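Local coordinates for protein arginase (Thermus thermophilus, PDB 2EF5) that probably hydrolyses L-arginine to urea and L-ornithine, using a pair of manganese ions bound in each subunit, at residues S97-S102 and S257-E262; V115-H120 and L212-D217; A121-P126 and R176-A181. One frame throughout, in Å; residues are numbered along the deposited sequence.

Contact 1: S97-S102 and S257-E262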
loop_
_atom_site.group_PDB
_atom_site.type_symbol
_atom_site.label_atom_id
_atom_site.label_comp_id
_atom_site.label_asym_id
_atom_site.label_seq_id
_atom_site.Cartn_x
_atom_site.Cartn_y
_atom_site.Cartn_z
ATOM N N SER A 97 3.340 12.004 -36.527
ATOM C CA SER A 97 2.813 10.904 -37.335
ATOM C C SER A 97 3.895 10.371 -38.262
ATOM O O SER A 97 3.895 9.196 -38.605
ATOM C CB SER A 97 1.632 11.378 -38.186
ATOM O OG SER A 97 0.554 11.823 -37.385
ATOM N N LEU A 98 4.814 11.245 -38.669
ATOM C CA LEU A 98 5.901 10.856 -39.566
ATOM C C LEU A 98 6.736 9.710 -39.007
ATOM O O LEU A 98 7.385 8.982 -39.762
ATOM C CB LEU A 98 6.807 12.059 -39.859
ATOM C CG LEU A 98 7.635 12.626 -38.700
ATOM C CD1 LEU A 98 8.861 11.759 -38.438
ATOM C CD2 LEU A 98 8.078 14.037 -39.056
ATOM N N SER A 99 6.720 9.543 -37.687
ATOM C CA SER A 99 7.500 8.477 -37.067
ATOM C C SER A 99 7.074 7.075 -37.486
ATOM O O SER A 99 7.864 6.140 -37.375
ATOM C CB SER A 99 7.465 8.599 -35.539
ATOM O OG SER A 99 8.231 9.723 -35.111
ATOM N N MET A 100 5.840 6.921 -37.962
ATOM C CA MET A 100 5.389 5.607 -38.400
ATOM C C MET A 100 6.286 5.189 -39.557
ATOM O O MET A 100 6.661 4.027 -39.682
ATOM C CB MET A 100 3.929 5.655 -38.864
ATOM C CG MET A 100 2.929 5.982 -37.769
ATOM S SD MET A 100 1.210 5.926 -38.345
ATOM C CE MET A 100 1.161 7.340 -39.416
ATOM N N GLY A 101 6.625 6.157 -40.399
ATOM C CA GLY A 101 7.486 5.879 -41.534
ATOM C C GLY A 101 8.967 5.917 -41.195
ATOM O O GLY A 101 9.742 5.109 -41.711
ATOM N N SER A 102 9.374 6.839 -40.322
ATOM C CA SER A 102 10.789 6.943 -39.977
ATOM C C SER A 102 11.305 5.734 -39.213
ATOM O O SER A 102 12.363 5.195 -39.552
ATOM C CB SER A 102 11.075 8.227 -39.182
ATOM O OG SER A 102 10.505 8.186 -37.891
ATOM N N SER A 257 19.327 6.269 -35.209
ATOM C CA SER A 257 18.446 7.168 -35.953
ATOM C C SER A 257 17.726 8.143 -35.028
ATOM O O SER A 257 17.536 7.867 -33.846
ATOM C CB SER A 257 17.431 6.351 -36.769
ATOM O OG SER A 257 16.786 5.389 -35.951
ATOM N N LEU A 258 17.290 9.264 -35.579
ATOM C CA LEU A 258 16.649 10.292 -34.766
ATOM C C LEU A 258 15.557 11.094 -35.460
ATOM O O LEU A 258 15.702 11.448 -36.630
ATOM C CB LEU A 258 17.731 11.272 -34.279
ATOM C CG LEU A 258 17.300 12.616 -33.687
ATOM C CD1 LEU A 258 16.751 12.388 -32.290
ATOM C CD2 LEU A 258 18.478 13.570 -33.630
ATOM N N ASP A 259 14.469 11.374 -34.739
ATOM C CA ASP A 259 13.403 12.226 -35.271
ATOM C C ASP A 259 13.401 13.484 -34.408
ATOM O O ASP A 259 13.525 13.396 -33.188
ATOM C CB ASP A 259 11.996 11.620 -35.135
ATOM C CG ASP A 259 11.869 10.238 -35.734
ATOM O OD1 ASP A 259 12.475 9.963 -36.783
ATOM O OD2 ASP A 259 11.130 9.431 -35.141
ATOM N N LEU A 260 13.251 14.644 -35.041
ATOM C CA LEU A 260 13.162 15.926 -34.341
ATOM C C LEU A 260 11.812 16.438 -34.823
ATOM O O LEU A 260 11.703 16.970 -35.923
ATOM C CB LEU A 260 14.282 16.871 -34.779
ATOM C CG LEU A 260 15.710 16.441 -34.443
ATOM C CD1 LEU A 260 16.683 17.480 -34.992
ATOM C CD2 LEU A 260 15.877 16.308 -32.930
ATOM N N VAL A 261 10.781 16.262 -34.005
ATOM C CA VAL A 261 9.432 16.627 -34.414
ATOM C C VAL A 261 8.682 17.666 -33.594
ATOM O O VAL A 261 9.123 18.093 -32.533
ATOM C CB VAL A 261 8.532 15.365 -34.454
ATOM C CG1 VAL A 261 9.151 14.292 -35.358
ATOM C CG2 VAL A 261 8.365 14.811 -33.037
ATOM N N GLU A 262 7.523 18.042 -34.129
ATOM C CA GLU A 262 6.588 18.978 -33.516
ATOM C C GLU A 262 7.056 20.419 -33.278
ATOM O O GLU A 262 6.467 21.142 -32.474
ATOM C CB GLU A 262 6.057 18.366 -32.215
ATOM C CG GLU A 262 5.245 17.071 -32.411
ATOM C CD GLU A 262 3.839 17.320 -32.957
ATOM O OE1 GLU A 262 3.193 18.289 -32.515
ATOM O OE2 GLU A 262 3.369 16.541 -33.815
#
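S102 gives the clearest polar bond here: its OG donates to D259 OD1 at 2.9 Å, arriving on the syn side of the carboxylate but 33° out of its plane. A chi1 of 69° tucks this hydroxyl between the backbone N and the carbonyl carbon of S102, on the side of the helix that faces the strand. The other oxygen of D259 is met by S99, whose OG lies 2.9 Å from D259 OD2 and acts as donor; that carboxylate oxygen is less surely placed, so this bond is the less certain of the two. S99 and S102 sit one helical turn apart, and the single carboxylate reaches both. Outside the two segments, S215 OG is hydrogen-bonded both to D259 OD2 and to S99 OG; the buried carboxylate is therefore met by three serine hydroxyls, those of S99, S102 and S215. Replacing D259 with an alanine would probably leave the hydroxyls of S99 and S102 without their carboxylate partner and open a gap between helix and strand. Beside this polar patch the packing is apolar. L98 lays its isobutyl group against V261, with L98 CD2 3.9 Å from V261 CG1; L98 CG and CD1 come almost as near to that same methyl, and the two side chains meet at a slant. L98 O accepts from both G101 N and S102 N. V261 also touches H96, and E262 OE2 accepts from the backbone N of that manganese ligand. The arrangement is a helix packed on a central parallel strand in the alpha/beta fold of the arginase family, forming a second shell beside the manganese site: S215, tied to S99 and D259, is itself hydrogen-bonded to H96.

Contact 2: V115-H120 and L212-D217. With MN (manganese (II) ion), chain G; MN (manganese (II) ion), chain H.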
loop_
_atom_site.group_PDB
_atom_site.type_symbol
_atom_site.label_atom_id
_atom_site.label_comp_id
_atom_site.label_asym_id
_atom_site.label_seq_id
_atom_site.Cartn_x
_atom_site.Cartn_y
_atom_site.Cartn_z
ATOM N N VAL A 115 13.167 4.901 -28.159
ATOM C CA VAL A 115 13.141 5.797 -27.011
ATOM C C VAL A 115 12.278 6.983 -27.450
ATOM O O VAL A 115 12.708 7.805 -28.259
ATOM C CB VAL A 115 14.571 6.277 -26.644
ATOM C CG1 VAL A 115 14.522 7.156 -25.394
ATOM C CG2 VAL A 115 15.486 5.069 -26.401
ATOM N N TRP A 116 11.055 7.048 -26.927
ATOM C CA TRP A 116 10.093 8.095 -27.277
ATOM C C TRP A 116 10.131 9.168 -26.193
ATOM O O TRP A 116 9.640 8.963 -25.081
ATOM C CB TRP A 116 8.704 7.454 -27.393
ATOM C CG TRP A 116 7.691 8.183 -28.227
ATOM C CD1 TRP A 116 6.786 9.117 -27.794
ATOM C CD2 TRP A 116 7.420 7.986 -29.633
ATOM N NE1 TRP A 116 5.958 9.497 -28.833
ATOM C CE2 TRP A 116 6.318 8.824 -29.951
ATOM C CE3 TRP A 116 7.985 7.167 -30.615
ATOM C CZ2 TRP A 116 5.792 8.874 -31.267
ATOM C CZ3 TRP A 116 7.456 7.231 -31.919
ATOM C CH2 TRP A 116 6.362 8.072 -32.223
ATOM N N VAL A 117 10.743 10.302 -26.520
ATOM C CA VAL A 117 10.908 11.408 -25.576
ATOM C C VAL A 117 9.835 12.409 -25.952
ATOM O O VAL A 117 9.970 13.176 -26.911
ATOM C CB VAL A 117 12.335 11.987 -25.704
ATOM C CG1 VAL A 117 12.662 12.864 -24.513
ATOM C CG2 VAL A 117 13.329 10.839 -25.820
ATOM N N ASP A 118 8.777 12.414 -25.149
ATOM C CA ASP A 118 7.599 13.192 -25.465
ATOM C C ASP A 118 6.785 13.500 -24.217
ATOM O O ASP A 118 6.828 12.749 -23.242
ATOM C CB ASP A 118 6.766 12.296 -26.371
ATOM C CG ASP A 118 5.810 13.042 -27.236
ATOM O OD1 ASP A 118 5.078 13.925 -26.740
ATOM O OD2 ASP A 118 5.793 12.693 -28.434
ATOM N N ALA A 119 6.016 14.587 -24.257
ATOM C CA ALA A 119 5.157 14.934 -23.127
ATOM C C ALA A 119 3.926 14.030 -23.228
ATOM O O ALA A 119 3.186 13.862 -22.254
ATOM C CB ALA A 119 4.735 16.390 -23.200
ATOM N N HIS A 120 3.712 13.457 -24.413
ATOM C CA HIS A 120 2.583 12.556 -24.639
ATOM C C HIS A 120 3.087 11.171 -25.022
ATOM O O HIS A 120 4.257 11.008 -25.363
ATOM C CB HIS A 120 1.679 13.095 -25.750
ATOM C CG HIS A 120 1.234 14.504 -25.529
ATOM N ND1 HIS A 120 1.951 15.592 -25.977
ATOM C CD2 HIS A 120 0.169 15.008 -24.857
ATOM C CE1 HIS A 120 1.352 16.707 -25.591
ATOM N NE2 HIS A 120 0.268 16.376 -24.909
ATOM N N LEU A 212 19.377 1.712 -31.224
ATOM C CA LEU A 212 18.318 2.572 -30.727
ATOM C C LEU A 212 17.868 3.695 -31.640
ATOM O O LEU A 212 18.689 4.373 -32.262
ATOM C CB LEU A 212 18.756 3.171 -29.396
ATOM C CG LEU A 212 19.174 2.173 -28.315
ATOM C CD1 LEU A 212 19.749 2.941 -27.130
ATOM C CD2 LEU A 212 17.976 1.330 -27.889
ATOM N N HIS A 213 16.549 3.872 -31.718
ATOM C CA HIS A 213 15.957 4.954 -32.497
ATOM C C HIS A 213 15.394 5.932 -31.473
ATOM O O HIS A 213 14.603 5.556 -30.607
ATOM C CB HIS A 213 14.814 4.456 -33.386
ATOM C CG HIS A 213 14.100 5.556 -34.107
ATOM N ND1 HIS A 213 13.121 6.321 -33.512
ATOM C CD2 HIS A 213 14.273 6.068 -35.348
ATOM C CE1 HIS A 213 12.724 7.258 -34.353
ATOM N NE2 HIS A 213 13.409 7.128 -35.475
ATOM N N VAL A 214 15.807 7.184 -31.559
ATOM C CA VAL A 214 15.319 8.184 -30.621
ATOM C C VAL A 214 14.336 9.117 -31.318
ATOM O O VAL A 214 14.661 9.717 -32.332
ATOM C CB VAL A 214 16.484 9.018 -30.045
ATOM C CG1 VAL A 214 15.934 10.138 -29.158
ATOM C CG2 VAL A 214 17.427 8.118 -29.255
ATOM N N SER A 215 13.131 9.227 -30.780
ATOM C CA SER A 215 12.133 10.101 -31.370
ATOM C C SER A 215 11.915 11.231 -30.373
ATOM O O SER A 215 11.331 11.033 -29.311
ATOM C CB SER A 215 10.831 9.331 -31.625
ATOM O OG SER A 215 9.998 10.055 -32.507
ATOM N N LEU A 216 12.383 12.420 -30.728
ATOM C CA LEU A 216 12.283 13.571 -29.842
ATOM C C LEU A 216 11.208 14.585 -30.223
ATOM O O LEU A 216 11.302 15.261 -31.248
ATOM C CB LEU A 216 13.659 14.257 -29.759
ATOM C CG LEU A 216 13.830 15.528 -28.920
ATOM C CD1 LEU A 216 13.479 15.254 -27.457
ATOM C CD2 LEU A 216 15.282 16.006 -29.042
ATOM N N ASP A 217 10.178 14.669 -29.386
ATOM C CA ASP A 217 9.091 15.614 -29.586
ATOM C C ASP A 217 9.478 16.850 -28.781
ATOM O O ASP A 217 9.759 16.754 -27.589
ATOM C CB ASP A 217 7.774 15.046 -29.049
ATOM C CG ASP A 217 6.587 15.917 -29.395
ATOM O OD1 ASP A 217 6.688 17.149 -29.237
ATOM O OD2 ASP A 217 5.545 15.377 -29.819
HETATM MN MN MN G . 3.849 15.281 -27.998
HETATM MN MN MN H . 4.460 13.186 -29.973
#
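V115, W116 and V117 pair in parallel register with V214, S215 and L216, the short strand axes 4.9 Å apart and 11° from alignment, through four nearly straight backbone bonds: V115 N to H213 O, S215 N to V115 O, V117 N to S215 O and D217 N to V117 O. On one face of the sheet S215 OG stands 3.8 Å above the plane of the W116 indole, toward its rim, while S215 CB packs on W116 CE3. The polar ends look elsewhere: W116 NE1 bonds to D122 OD2, and S215 OG to H96 NE2. On the opposite face V117 CG1 packs on L216 CD1 at 3.9 Å, and V117 CG2 touches V214 CG1. Past the paired residues D118 and D217 meet, their carboxylate planes 61° apart. D118 spans both manganese ions, OD1 holding one at 2.2 Å and OD2 the other at 2.1 Å, whereas D217 bridges them through OD2 alone. An Asx turn, H120 N to D118 OD1 at 2.7 Å, steadies the first carboxylate; H120 ND1 makes a long 2.8 Å bond to the manganese on OD1. D219 completes that site, H96 and D122 the other. D118 OD2 and D217 OD2 lie only 3.0 Å apart; the shared cations probably offset their repulsion, and the strand pairing sets the two carboxylates side by side, consistent with a two-manganese arginase centre.

Contact 3: A121-P126 and R176-A181. With MN (manganese (II) ion), chain H.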
loop_
_atom_site.group_PDB
_atom_site.type_symbol
_atom_site.label_atom_id
_atom_site.label_comp_id
_atom_site.label_asym_id
_atom_site.label_seq_id
_atom_site.Cartn_x
_atom_site.Cartn_y
_atom_site.Cartn_z
ATOM N N ALA A 121 2.200 10.182 -24.975
ATOM C CA ALA A 121 2.558 8.806 -25.302
ATOM C C ALA A 121 2.252 8.434 -26.747
ATOM O O ALA A 121 2.798 7.458 -27.261
ATOM C CB ALA A 121 1.837 7.850 -24.363
ATOM N N ASP A 122 1.389 9.211 -27.396
ATOM C CA ASP A 122 1.002 8.951 -28.783
ATOM C C ASP A 122 0.659 7.475 -28.949
ATOM O O ASP A 122 1.004 6.858 -29.961
ATOM C CB ASP A 122 2.139 9.308 -29.746
ATOM C CG ASP A 122 2.493 10.781 -29.711
ATOM O OD1 ASP A 122 1.569 11.615 -29.617
ATOM O OD2 ASP A 122 3.694 11.101 -29.792
ATOM N N PHE A 123 -0.027 6.924 -27.952
ATOM C CA PHE A 123 -0.394 5.518 -27.955
ATOM C C PHE A 123 -1.901 5.281 -28.116
ATOM O O PHE A 123 -2.431 4.270 -27.643
ATOM C CB PHE A 123 0.094 4.864 -26.665
ATOM C CG PHE A 123 0.565 3.445 -26.843
ATOM C CD1 PHE A 123 1.776 3.175 -27.464
ATOM C CD2 PHE A 123 -0.203 2.382 -26.387
ATOM C CE1 PHE A 123 2.219 1.863 -27.630
ATOM C CE2 PHE A 123 0.222 1.070 -26.545
ATOM C CZ PHE A 123 1.437 0.805 -27.168
ATOM N N ASN A 124 -2.587 6.208 -28.774
ATOM C CA ASN A 124 -4.028 6.075 -28.997
ATOM C C ASN A 124 -4.333 5.206 -30.217
ATOM O O ASN A 124 -3.481 4.992 -31.082
ATOM C CB ASN A 124 -4.667 7.455 -29.210
ATOM C CG ASN A 124 -5.043 8.138 -27.912
ATOM O OD1 ASN A 124 -4.749 9.317 -27.711
ATOM N ND2 ASN A 124 -5.713 7.406 -27.029
ATOM N N THR A 125 -5.559 4.701 -30.266
ATOM C CA THR A 125 -6.035 3.906 -31.390
ATOM C C THR A 125 -7.293 4.630 -31.835
ATOM O O THR A 125 -7.756 5.542 -31.150
ATOM C CB THR A 125 -6.402 2.469 -30.973
ATOM O OG1 THR A 125 -7.347 2.504 -29.895
ATOM C CG2 THR A 125 -5.164 1.710 -30.546
ATOM N N PRO A 126 -7.857 4.258 -32.994
ATOM C CA PRO A 126 -9.070 4.956 -33.423
ATOM C C PRO A 126 -10.145 4.888 -32.345
ATOM O O PRO A 126 -10.949 5.806 -32.189
ATOM C CB PRO A 126 -9.458 4.209 -34.691
ATOM C CG PRO A 126 -8.116 3.860 -35.272
ATOM C CD PRO A 126 -7.370 3.350 -34.048
ATOM N N ARG A 176 -4.720 2.400 -20.509
ATOM C CA ARG A 176 -5.086 0.991 -20.631
ATOM C C ARG A 176 -4.201 0.259 -21.638
ATOM O O ARG A 176 -3.628 -0.787 -21.326
ATOM C CB ARG A 176 -6.553 0.839 -21.060
ATOM C CG ARG A 176 -7.569 0.955 -19.934
ATOM C CD ARG A 176 -8.971 0.488 -20.362
ATOM N NE ARG A 176 -9.558 1.318 -21.413
ATOM C CZ ARG A 176 -9.504 1.048 -22.716
ATOM N NH1 ARG A 176 -8.888 -0.044 -23.152
ATOM N NH2 ARG A 176 -10.065 1.879 -23.585
ATOM N N LEU A 177 -4.093 0.808 -22.844
ATOM C CA LEU A 177 -3.292 0.189 -23.892
ATOM C C LEU A 177 -1.824 0.050 -23.492
ATOM O O LEU A 177 -1.200 -0.990 -23.723
ATOM C CB LEU A 177 -3.414 0.992 -25.192
ATOM C CG LEU A 177 -4.803 1.005 -25.830
ATOM C CD1 LEU A 177 -4.773 1.854 -27.085
ATOM C CD2 LEU A 177 -5.237 -0.418 -26.156
ATOM N N LEU A 178 -1.269 1.101 -22.898
ATOM C CA LEU A 178 0.124 1.064 -22.466
ATOM C C LEU A 178 0.336 -0.055 -21.440
ATOM O O LEU A 178 1.287 -0.835 -21.546
ATOM C CB LEU A 178 0.531 2.415 -21.868
ATOM C CG LEU A 178 0.718 3.555 -22.876
ATOM C CD1 LEU A 178 0.755 4.890 -22.157
ATOM C CD2 LEU A 178 2.004 3.328 -23.668
ATOM N N LYS A 179 -0.548 -0.148 -20.453
ATOM C CA LYS A 179 -0.405 -1.201 -19.452
ATOM C C LYS A 179 -0.603 -2.582 -20.071
ATOM O O LYS A 179 0.165 -3.506 -19.804
ATOM C CB LYS A 179 -1.387 -0.984 -18.300
ATOM C CG LYS A 179 -0.977 0.161 -17.394
ATOM C CD LYS A 179 -1.648 0.073 -16.034
ATOM C CE LYS A 179 -0.944 0.979 -15.032
ATOM N NZ LYS A 179 0.496 0.607 -14.870
ATOM N N GLU A 180 -1.630 -2.714 -20.904
ATOM C CA GLU A 180 -1.908 -3.978 -21.575
ATOM C C GLU A 180 -0.700 -4.420 -22.389
ATOM O O GLU A 180 -0.292 -5.582 -22.336
ATOM C CB GLU A 180 -3.107 -3.832 -22.516
ATOM C CG GLU A 180 -4.466 -4.115 -21.893
ATOM C CD GLU A 180 -5.617 -3.868 -22.864
ATOM O OE1 GLU A 180 -5.489 -4.246 -24.049
ATOM O OE2 GLU A 180 -6.648 -3.305 -22.440
ATOM N N ALA A 181 -0.133 -3.483 -23.144
ATOM C CA ALA A 181 1.013 -3.767 -24.001
ATOM C C ALA A 181 2.323 -3.957 -23.236
ATOM O O ALA A 181 3.281 -4.501 -23.777
ATOM C CB ALA A 181 1.172 -2.655 -25.034
HETATM MN MN MN H . 4.460 13.186 -29.973
#
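F123 turns one face of its ring to L178, whose CD2 sits 3.7 Å from the ring centroid and 20° off the normal, a CH-pi contact shifted toward the rim. At the ring edge, close to the plane, comes L177 CB, 3.7 Å from F123 CD2. A181 CB approaches the far end obliquely, 4.1 Å from F123 CZ. The ring is thus met by three residues along one side of the helix. L178 has a second role: its other methyl, CD1, lies 3.8 Å from A121 CB. L177 carries the T125 end of the contact. With chi2 at 179°, its CD1 is extended anti to CA and meets T125 CG2 tip to tip at 3.5 Å, tighter than usual for two methyls. The same CD1 rests 3.4 Å from F123 O, a buried carbonyl oxygen with no polar partner in the model. D122, between A121 and F123 in the chain, makes no contact with the helix segment and binds one manganese ion through OD2 at 2.2 Å. F123 N, for its part, donates to OE2 of E174, one turn before L177 and L178 on helix 172-181. The loop that follows strand 113-117 is therefore wedged against this helix, with L164 of strand 162-167 touching both A121 and L178, L139 of helix 138-142 beside F123, and K179 making a cation-pi contact with F290 of a second subunit.

Along the chain the segments run 97-102, 115-120, 121-126, 176-181, 212-217 and 257-262, so contact 1 encloses contact 2, which in turn encloses contact 3. Contacts 1 and 2 share the middle of the parallel sheet, where strands 255-261, 212-217 and 113-117 lie side by side; their centres are about 9 Å apart and backbone bonds join them. Contact 3 lies farther out, its centre about 15 Å from that of contact 2 and 18 Å from that of contact 1. Segment 115-120 runs straight on into 121-126, and contacts 2 and 3 share one of the two manganese ions, W116 to D122 being a further tie, connecting the metal site at the C-terminal ends of the central strands to a peripheral helix.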